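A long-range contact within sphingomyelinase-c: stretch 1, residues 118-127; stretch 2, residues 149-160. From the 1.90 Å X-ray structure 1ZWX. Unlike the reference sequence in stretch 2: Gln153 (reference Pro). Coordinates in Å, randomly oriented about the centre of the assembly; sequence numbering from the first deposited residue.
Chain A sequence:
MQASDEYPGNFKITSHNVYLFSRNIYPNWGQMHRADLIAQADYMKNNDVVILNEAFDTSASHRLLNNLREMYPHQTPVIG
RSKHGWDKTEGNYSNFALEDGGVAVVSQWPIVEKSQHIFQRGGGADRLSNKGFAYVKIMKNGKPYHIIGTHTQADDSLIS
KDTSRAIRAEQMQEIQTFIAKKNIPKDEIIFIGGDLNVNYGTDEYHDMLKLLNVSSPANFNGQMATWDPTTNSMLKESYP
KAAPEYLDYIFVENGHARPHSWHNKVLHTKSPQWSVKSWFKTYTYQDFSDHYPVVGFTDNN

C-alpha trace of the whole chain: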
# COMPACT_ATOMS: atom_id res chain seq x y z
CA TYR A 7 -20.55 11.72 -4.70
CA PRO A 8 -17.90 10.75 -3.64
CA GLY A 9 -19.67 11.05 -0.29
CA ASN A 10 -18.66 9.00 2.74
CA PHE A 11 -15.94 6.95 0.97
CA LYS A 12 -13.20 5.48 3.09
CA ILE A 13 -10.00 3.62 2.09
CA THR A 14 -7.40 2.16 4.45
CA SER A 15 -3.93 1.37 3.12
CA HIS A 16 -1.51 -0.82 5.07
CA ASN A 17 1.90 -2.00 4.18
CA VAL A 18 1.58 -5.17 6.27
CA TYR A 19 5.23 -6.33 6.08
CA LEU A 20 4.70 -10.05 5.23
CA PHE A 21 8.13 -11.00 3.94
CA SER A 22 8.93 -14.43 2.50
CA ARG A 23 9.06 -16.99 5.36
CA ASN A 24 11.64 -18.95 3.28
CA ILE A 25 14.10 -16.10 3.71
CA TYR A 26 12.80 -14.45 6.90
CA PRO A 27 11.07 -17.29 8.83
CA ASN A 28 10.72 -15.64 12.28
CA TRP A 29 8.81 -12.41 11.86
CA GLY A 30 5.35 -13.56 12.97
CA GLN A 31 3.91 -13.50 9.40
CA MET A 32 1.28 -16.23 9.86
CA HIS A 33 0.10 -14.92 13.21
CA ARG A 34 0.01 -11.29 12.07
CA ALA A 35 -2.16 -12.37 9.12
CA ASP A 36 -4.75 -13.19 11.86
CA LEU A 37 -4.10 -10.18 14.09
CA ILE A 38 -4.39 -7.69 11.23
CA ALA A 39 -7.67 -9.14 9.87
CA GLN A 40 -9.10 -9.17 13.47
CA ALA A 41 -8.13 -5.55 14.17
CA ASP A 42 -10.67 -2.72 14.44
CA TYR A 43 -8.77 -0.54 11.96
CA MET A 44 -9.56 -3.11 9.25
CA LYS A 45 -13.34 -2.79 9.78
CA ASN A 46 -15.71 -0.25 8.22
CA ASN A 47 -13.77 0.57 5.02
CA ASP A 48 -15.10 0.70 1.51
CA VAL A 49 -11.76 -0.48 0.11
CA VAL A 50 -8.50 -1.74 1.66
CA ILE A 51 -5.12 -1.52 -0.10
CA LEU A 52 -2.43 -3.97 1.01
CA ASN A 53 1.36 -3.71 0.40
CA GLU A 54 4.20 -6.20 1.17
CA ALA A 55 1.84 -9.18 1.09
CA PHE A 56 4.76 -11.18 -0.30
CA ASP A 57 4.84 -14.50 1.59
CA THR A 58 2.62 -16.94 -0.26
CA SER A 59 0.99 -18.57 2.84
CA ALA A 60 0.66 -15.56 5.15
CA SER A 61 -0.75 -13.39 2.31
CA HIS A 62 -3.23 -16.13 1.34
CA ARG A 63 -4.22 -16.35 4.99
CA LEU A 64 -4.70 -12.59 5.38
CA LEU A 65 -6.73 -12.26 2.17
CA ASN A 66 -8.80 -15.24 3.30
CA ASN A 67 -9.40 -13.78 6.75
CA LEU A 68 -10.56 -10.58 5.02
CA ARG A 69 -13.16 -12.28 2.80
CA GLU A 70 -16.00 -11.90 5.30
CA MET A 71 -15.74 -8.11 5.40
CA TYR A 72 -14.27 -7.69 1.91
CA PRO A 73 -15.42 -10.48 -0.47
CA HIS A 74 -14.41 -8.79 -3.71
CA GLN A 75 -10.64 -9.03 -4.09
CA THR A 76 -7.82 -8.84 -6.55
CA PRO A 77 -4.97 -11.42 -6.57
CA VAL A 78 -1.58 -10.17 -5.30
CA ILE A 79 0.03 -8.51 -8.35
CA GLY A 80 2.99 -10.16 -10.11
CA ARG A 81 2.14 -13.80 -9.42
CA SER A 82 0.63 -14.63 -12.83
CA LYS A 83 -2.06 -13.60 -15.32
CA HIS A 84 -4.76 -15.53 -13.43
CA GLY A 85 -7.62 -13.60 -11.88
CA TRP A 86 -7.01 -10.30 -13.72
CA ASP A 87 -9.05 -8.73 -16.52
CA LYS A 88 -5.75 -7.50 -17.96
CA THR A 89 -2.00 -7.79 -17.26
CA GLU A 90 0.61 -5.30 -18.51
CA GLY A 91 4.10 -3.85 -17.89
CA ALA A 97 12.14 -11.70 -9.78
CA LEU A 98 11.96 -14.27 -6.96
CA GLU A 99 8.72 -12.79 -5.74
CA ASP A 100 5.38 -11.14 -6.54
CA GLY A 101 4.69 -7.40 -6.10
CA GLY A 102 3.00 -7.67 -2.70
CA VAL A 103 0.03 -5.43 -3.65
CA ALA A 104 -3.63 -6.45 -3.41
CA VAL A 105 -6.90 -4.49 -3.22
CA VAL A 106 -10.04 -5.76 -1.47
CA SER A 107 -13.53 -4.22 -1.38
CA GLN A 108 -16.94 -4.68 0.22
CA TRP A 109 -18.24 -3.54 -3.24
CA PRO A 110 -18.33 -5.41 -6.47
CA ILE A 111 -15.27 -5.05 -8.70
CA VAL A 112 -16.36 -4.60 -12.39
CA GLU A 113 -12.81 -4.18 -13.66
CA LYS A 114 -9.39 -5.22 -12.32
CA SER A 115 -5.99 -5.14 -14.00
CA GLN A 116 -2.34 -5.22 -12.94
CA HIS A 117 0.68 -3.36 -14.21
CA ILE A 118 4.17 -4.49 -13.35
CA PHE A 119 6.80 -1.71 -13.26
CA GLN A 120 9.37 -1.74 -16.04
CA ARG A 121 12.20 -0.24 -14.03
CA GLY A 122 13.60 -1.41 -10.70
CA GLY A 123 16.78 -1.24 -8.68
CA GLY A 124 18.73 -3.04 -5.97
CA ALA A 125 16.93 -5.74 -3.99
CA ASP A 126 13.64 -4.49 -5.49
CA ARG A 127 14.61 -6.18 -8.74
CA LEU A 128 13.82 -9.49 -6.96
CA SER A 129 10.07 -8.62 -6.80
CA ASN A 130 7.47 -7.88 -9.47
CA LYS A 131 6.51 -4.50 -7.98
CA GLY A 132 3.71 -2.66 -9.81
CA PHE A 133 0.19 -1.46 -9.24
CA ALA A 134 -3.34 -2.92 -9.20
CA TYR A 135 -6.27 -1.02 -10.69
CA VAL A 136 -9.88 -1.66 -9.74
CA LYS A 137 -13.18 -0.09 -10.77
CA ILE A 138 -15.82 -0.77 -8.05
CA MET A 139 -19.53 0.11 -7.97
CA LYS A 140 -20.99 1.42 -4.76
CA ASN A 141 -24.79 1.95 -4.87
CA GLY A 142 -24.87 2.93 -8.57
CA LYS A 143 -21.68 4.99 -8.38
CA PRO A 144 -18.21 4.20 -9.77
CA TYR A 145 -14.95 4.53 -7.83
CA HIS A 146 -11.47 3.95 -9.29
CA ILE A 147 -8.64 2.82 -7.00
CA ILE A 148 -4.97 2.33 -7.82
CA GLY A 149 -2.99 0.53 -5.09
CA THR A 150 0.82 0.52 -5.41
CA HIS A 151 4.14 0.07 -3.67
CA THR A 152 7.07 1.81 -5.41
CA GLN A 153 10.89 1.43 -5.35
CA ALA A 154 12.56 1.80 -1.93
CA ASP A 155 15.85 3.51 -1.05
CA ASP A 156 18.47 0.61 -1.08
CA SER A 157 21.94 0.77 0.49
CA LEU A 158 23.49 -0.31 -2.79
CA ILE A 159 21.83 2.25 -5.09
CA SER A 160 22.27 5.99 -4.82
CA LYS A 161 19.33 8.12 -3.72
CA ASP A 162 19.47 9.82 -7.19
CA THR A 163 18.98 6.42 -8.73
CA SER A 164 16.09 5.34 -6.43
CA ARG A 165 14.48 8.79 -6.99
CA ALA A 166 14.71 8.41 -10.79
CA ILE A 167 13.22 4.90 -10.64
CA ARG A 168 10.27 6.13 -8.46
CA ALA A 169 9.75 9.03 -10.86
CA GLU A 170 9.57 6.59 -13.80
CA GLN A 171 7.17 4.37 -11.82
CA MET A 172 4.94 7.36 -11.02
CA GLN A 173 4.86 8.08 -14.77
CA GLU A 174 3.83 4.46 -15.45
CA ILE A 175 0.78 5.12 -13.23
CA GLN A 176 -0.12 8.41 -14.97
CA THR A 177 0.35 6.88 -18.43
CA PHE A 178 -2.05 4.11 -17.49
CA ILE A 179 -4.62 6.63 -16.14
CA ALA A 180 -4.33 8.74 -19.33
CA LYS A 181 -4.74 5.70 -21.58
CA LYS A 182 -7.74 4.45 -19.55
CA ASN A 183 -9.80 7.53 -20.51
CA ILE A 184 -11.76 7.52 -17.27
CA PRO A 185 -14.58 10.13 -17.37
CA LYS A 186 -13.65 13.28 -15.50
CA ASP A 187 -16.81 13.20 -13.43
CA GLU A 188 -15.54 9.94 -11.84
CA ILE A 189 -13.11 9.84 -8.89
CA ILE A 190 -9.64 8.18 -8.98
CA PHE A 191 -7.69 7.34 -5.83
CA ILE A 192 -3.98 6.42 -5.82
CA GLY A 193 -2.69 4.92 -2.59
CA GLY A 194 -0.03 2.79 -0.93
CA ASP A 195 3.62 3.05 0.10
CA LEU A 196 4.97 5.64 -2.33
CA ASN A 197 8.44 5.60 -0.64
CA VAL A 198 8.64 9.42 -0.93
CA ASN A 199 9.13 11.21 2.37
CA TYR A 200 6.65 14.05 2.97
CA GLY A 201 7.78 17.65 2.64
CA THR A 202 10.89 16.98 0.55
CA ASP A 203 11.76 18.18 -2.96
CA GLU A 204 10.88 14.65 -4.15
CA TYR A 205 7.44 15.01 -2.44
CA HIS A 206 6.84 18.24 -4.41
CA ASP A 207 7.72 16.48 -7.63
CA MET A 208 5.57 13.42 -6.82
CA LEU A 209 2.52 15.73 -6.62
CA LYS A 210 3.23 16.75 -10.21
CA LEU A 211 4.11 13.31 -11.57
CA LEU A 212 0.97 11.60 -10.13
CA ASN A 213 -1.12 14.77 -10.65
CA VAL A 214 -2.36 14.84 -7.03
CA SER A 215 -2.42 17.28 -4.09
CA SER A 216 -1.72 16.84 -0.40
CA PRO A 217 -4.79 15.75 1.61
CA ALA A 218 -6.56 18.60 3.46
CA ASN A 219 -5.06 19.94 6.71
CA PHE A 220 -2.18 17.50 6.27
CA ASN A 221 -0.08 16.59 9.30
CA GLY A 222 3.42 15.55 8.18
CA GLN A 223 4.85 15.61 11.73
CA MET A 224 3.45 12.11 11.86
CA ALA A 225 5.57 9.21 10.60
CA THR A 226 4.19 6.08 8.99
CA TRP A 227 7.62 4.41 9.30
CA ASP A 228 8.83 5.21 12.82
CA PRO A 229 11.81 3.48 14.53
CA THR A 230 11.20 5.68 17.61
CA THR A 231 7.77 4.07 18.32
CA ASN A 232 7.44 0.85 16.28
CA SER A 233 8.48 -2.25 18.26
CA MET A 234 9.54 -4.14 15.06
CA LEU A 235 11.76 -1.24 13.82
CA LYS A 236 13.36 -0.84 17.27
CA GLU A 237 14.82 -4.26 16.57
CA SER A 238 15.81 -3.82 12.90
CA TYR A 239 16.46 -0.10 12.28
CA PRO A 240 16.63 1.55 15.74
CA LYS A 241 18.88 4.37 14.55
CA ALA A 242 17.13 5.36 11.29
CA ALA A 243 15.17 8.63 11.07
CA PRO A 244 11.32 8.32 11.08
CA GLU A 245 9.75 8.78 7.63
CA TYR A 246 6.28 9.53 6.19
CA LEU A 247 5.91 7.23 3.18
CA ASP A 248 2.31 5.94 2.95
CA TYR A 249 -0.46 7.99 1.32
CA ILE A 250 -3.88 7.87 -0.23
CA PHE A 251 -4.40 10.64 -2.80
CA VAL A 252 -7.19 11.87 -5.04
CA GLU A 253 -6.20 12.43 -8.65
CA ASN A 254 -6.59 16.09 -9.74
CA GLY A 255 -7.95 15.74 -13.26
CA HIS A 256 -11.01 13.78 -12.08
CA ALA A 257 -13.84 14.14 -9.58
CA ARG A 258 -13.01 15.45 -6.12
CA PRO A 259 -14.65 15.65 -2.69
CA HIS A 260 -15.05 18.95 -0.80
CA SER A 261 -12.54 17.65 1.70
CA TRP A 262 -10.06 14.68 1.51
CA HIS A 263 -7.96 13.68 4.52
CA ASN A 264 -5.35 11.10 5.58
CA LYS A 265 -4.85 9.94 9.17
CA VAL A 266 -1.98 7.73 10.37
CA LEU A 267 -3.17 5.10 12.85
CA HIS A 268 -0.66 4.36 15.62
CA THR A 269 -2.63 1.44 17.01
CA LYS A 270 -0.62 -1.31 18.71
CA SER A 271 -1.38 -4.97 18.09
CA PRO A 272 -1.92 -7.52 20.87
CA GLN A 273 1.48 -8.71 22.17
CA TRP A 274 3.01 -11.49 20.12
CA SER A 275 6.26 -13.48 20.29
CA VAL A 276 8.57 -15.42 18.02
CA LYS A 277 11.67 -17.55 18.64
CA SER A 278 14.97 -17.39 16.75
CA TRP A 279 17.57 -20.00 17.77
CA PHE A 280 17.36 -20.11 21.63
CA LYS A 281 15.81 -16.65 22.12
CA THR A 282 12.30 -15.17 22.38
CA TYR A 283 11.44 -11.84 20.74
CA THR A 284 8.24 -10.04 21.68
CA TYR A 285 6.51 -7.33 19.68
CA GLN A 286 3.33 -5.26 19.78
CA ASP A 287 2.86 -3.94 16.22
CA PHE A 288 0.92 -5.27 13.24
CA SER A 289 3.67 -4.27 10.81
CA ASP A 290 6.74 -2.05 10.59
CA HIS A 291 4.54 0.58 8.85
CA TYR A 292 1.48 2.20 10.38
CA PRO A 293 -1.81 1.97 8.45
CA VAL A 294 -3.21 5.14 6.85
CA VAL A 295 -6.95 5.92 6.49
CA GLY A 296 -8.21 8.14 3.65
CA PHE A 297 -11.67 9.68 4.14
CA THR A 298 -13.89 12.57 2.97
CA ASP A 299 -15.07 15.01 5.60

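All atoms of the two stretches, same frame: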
# COMPACT_ATOMS: atom_id res chain seq x y z
N ILE A 118 2.90 -4.22 -14.00
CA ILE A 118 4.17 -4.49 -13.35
C ILE A 118 5.18 -3.45 -13.84
O ILE A 118 5.35 -3.27 -15.05
CB ILE A 118 4.67 -5.92 -13.70
CG1 ILE A 118 3.59 -6.99 -13.33
CG2 ILE A 118 5.99 -6.23 -13.01
CD1 ILE A 118 3.02 -6.81 -11.91
N PHE A 119 5.85 -2.79 -12.91
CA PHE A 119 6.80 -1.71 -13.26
C PHE A 119 7.92 -2.22 -14.15
O PHE A 119 8.38 -3.35 -14.00
CB PHE A 119 7.39 -1.09 -12.02
CG PHE A 119 6.41 -0.31 -11.19
CD1 PHE A 119 5.46 0.56 -11.79
CD2 PHE A 119 6.41 -0.43 -9.83
CE1 PHE A 119 4.57 1.27 -11.00
CE2 PHE A 119 5.54 0.28 -9.05
CZ PHE A 119 4.61 1.14 -9.65
N GLN A 120 8.38 -1.36 -15.05
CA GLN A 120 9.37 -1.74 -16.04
C GLN A 120 10.76 -1.35 -15.61
O GLN A 120 11.74 -1.71 -16.29
CB GLN A 120 9.04 -1.07 -17.39
CG GLN A 120 7.79 -1.65 -18.10
CD GLN A 120 8.07 -2.90 -18.92
OE1 GLN A 120 9.11 -3.55 -18.76
NE2 GLN A 120 7.14 -3.24 -19.81
N ARG A 121 10.88 -0.58 -14.54
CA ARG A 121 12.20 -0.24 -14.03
C ARG A 121 12.26 -0.68 -12.58
O ARG A 121 11.23 -0.68 -11.89
CB ARG A 121 12.53 1.27 -14.16
CG ARG A 121 12.61 1.75 -15.64
CD ARG A 121 13.83 1.13 -16.36
N GLY A 122 13.44 -1.07 -12.13
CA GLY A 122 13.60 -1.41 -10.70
C GLY A 122 15.07 -1.42 -10.38
O GLY A 122 15.90 -1.52 -11.28
N GLY A 123 15.39 -1.29 -9.10
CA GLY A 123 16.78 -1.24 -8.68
C GLY A 123 17.06 -1.93 -7.37
O GLY A 123 16.17 -2.04 -6.50
N GLY A 124 18.30 -2.43 -7.22
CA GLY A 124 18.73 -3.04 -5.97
C GLY A 124 17.91 -4.28 -5.68
O GLY A 124 17.47 -4.95 -6.59
N ALA A 125 17.68 -4.55 -4.41
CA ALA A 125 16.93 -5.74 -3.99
C ALA A 125 15.53 -5.75 -4.53
O ALA A 125 14.89 -6.82 -4.62
CB ALA A 125 16.89 -5.82 -2.46
N ASP A 126 15.02 -4.57 -4.91
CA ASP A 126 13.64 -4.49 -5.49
C ASP A 126 13.50 -5.19 -6.82
O ASP A 126 12.39 -5.61 -7.19
CB ASP A 126 13.16 -3.02 -5.57
CG ASP A 126 12.46 -2.60 -4.30
OD1 ASP A 126 12.31 -3.50 -3.43
OD2 ASP A 126 12.05 -1.44 -4.13
N ARG A 127 14.62 -5.39 -7.51
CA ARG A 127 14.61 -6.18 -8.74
C ARG A 127 14.22 -7.64 -8.51
O ARG A 127 13.90 -8.35 -9.46
CB ARG A 127 15.98 -6.13 -9.47
CG ARG A 127 16.41 -4.73 -9.92
CD ARG A 127 17.80 -4.79 -10.60
NE ARG A 127 17.88 -3.73 -11.59
CZ ARG A 127 18.11 -3.91 -12.88
NH1 ARG A 127 18.39 -5.11 -13.36
NH2 ARG A 127 18.15 -2.87 -13.67
N GLY A 149 -3.78 0.90 -6.27
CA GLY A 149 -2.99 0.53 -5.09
C GLY A 149 -1.59 0.19 -5.59
O GLY A 149 -1.43 -0.46 -6.62
N THR A 150 -0.57 0.65 -4.88
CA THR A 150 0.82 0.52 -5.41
C THR A 150 1.81 0.48 -4.27
O THR A 150 1.50 0.85 -3.13
CB THR A 150 1.20 1.68 -6.44
OG1 THR A 150 2.38 1.31 -7.17
CG2 THR A 150 1.43 3.00 -5.75
N HIS A 151 3.03 0.07 -4.61
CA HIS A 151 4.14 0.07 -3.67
C HIS A 151 5.36 0.25 -4.58
O HIS A 151 5.70 -0.63 -5.37
CB HIS A 151 4.21 -1.26 -2.88
CG HIS A 151 5.41 -1.36 -1.96
ND1 HIS A 151 5.85 -2.56 -1.44
CD2 HIS A 151 6.25 -0.41 -1.49
CE1 HIS A 151 6.90 -2.34 -0.66
NE2 HIS A 151 7.17 -1.05 -0.67
N THR A 152 5.98 1.42 -4.48
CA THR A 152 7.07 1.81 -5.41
C THR A 152 8.47 1.46 -4.83
O THR A 152 8.61 1.05 -3.69
CB THR A 152 7.01 3.34 -5.73
OG1 THR A 152 7.05 4.05 -4.51
CG2 THR A 152 5.71 3.70 -6.48
N GLN A 153 9.47 1.62 -5.69
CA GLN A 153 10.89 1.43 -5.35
C GLN A 153 11.31 2.07 -4.03
O GLN A 153 11.06 3.25 -3.80
CB GLN A 153 11.71 2.05 -6.51
CG GLN A 153 13.25 2.01 -6.24
CD GLN A 153 13.83 0.60 -6.40
OE1 GLN A 153 13.51 -0.12 -7.36
NE2 GLN A 153 14.71 0.22 -5.48
N ALA A 154 12.02 1.29 -3.19
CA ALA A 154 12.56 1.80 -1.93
C ALA A 154 13.97 2.38 -2.15
O ALA A 154 14.64 2.04 -3.12
CB ALA A 154 12.63 0.67 -0.90
N ASP A 155 14.40 3.23 -1.22
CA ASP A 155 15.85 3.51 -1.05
C ASP A 155 16.52 2.17 -0.66
O ASP A 155 15.93 1.39 0.12
CB ASP A 155 16.08 4.62 0.00
CG ASP A 155 15.75 6.02 -0.54
OD1 ASP A 155 15.38 6.15 -1.72
OD2 ASP A 155 15.90 7.00 0.20
N ASP A 156 17.71 1.89 -1.24
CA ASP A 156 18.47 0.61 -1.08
C ASP A 156 19.88 1.08 -0.75
O ASP A 156 20.38 2.00 -1.41
CB ASP A 156 18.51 -0.16 -2.41
CG ASP A 156 19.08 -1.63 -2.29
OD1 ASP A 156 20.30 -1.88 -2.08
OD2 ASP A 156 18.27 -2.59 -2.47
N SER A 157 20.53 0.46 0.23
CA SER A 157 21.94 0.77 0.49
C SER A 157 22.82 0.80 -0.77
O SER A 157 23.68 1.67 -0.91
CB SER A 157 22.51 -0.26 1.48
OG SER A 157 21.90 -0.04 2.73
N LEU A 158 22.58 -0.13 -1.68
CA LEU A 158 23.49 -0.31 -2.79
C LEU A 158 23.13 0.46 -4.06
O LEU A 158 23.76 0.27 -5.10
CB LEU A 158 23.68 -1.79 -3.08
CG LEU A 158 24.36 -2.59 -1.97
CD1 LEU A 158 24.68 -4.01 -2.46
CD2 LEU A 158 25.62 -1.87 -1.46
N ILE A 159 22.10 1.31 -3.99
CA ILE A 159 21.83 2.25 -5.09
C ILE A 159 21.77 3.66 -4.54
O ILE A 159 21.37 3.87 -3.40
CB ILE A 159 20.58 1.85 -5.97
CG1 ILE A 159 19.27 2.09 -5.22
CG2 ILE A 159 20.70 0.41 -6.47
CD1 ILE A 159 18.04 1.61 -5.94
N SER A 160 22.25 4.63 -5.31
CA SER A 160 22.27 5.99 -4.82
C SER A 160 20.83 6.48 -4.71
O SER A 160 19.93 5.94 -5.36
CB SER A 160 23.05 6.91 -5.77
OG SER A 160 22.36 7.05 -6.98
O HOH W 1 15.97 -1.61 -3.11

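Segments with little regular secondary structure are often held together by side chains that bond to the backbone of a partner segment, and this contact in sphingomyelinase-c is a compact example. All four hydrogen bonds across it join a side chain to a main-chain atom. Gln153, which differs from the reference proline, uses both ends of its amide on one glycine: Gly123 N donates to Gln153 OE1 at 2.8 Å, and Gln153 NE2 donates to Gly123 O at 2.9 Å. Gln153 NE2 also donates to Ala154 O within its own stretch (3.0 Å), which helps to fix the orientation of the amide.

Two aspartates complete the set in opposite directions. Ala125 N donates to Asp156 OD2 (2.8 Å), whereas Ala154 N donates to Asp126 OD2 (2.9 Å), so each stretch supplies a carboxylate to the other's backbone. A water bridges the stretches beside the first, donating to Asp156 OD2 at 2.6 Å and weakly to Gly123 O at 3.4 Å.

Close approach depends on Gly124, whose phi is positive and where a CB would clash with Asp156 OD2. Beside it, Ile159 CG2 packs 3.8 Å from Gly124 N. Farther out, the edge of the buried Phe119 ring meets Thr150, with Phe119 CZ 3.3 Å from Thr150 OG1.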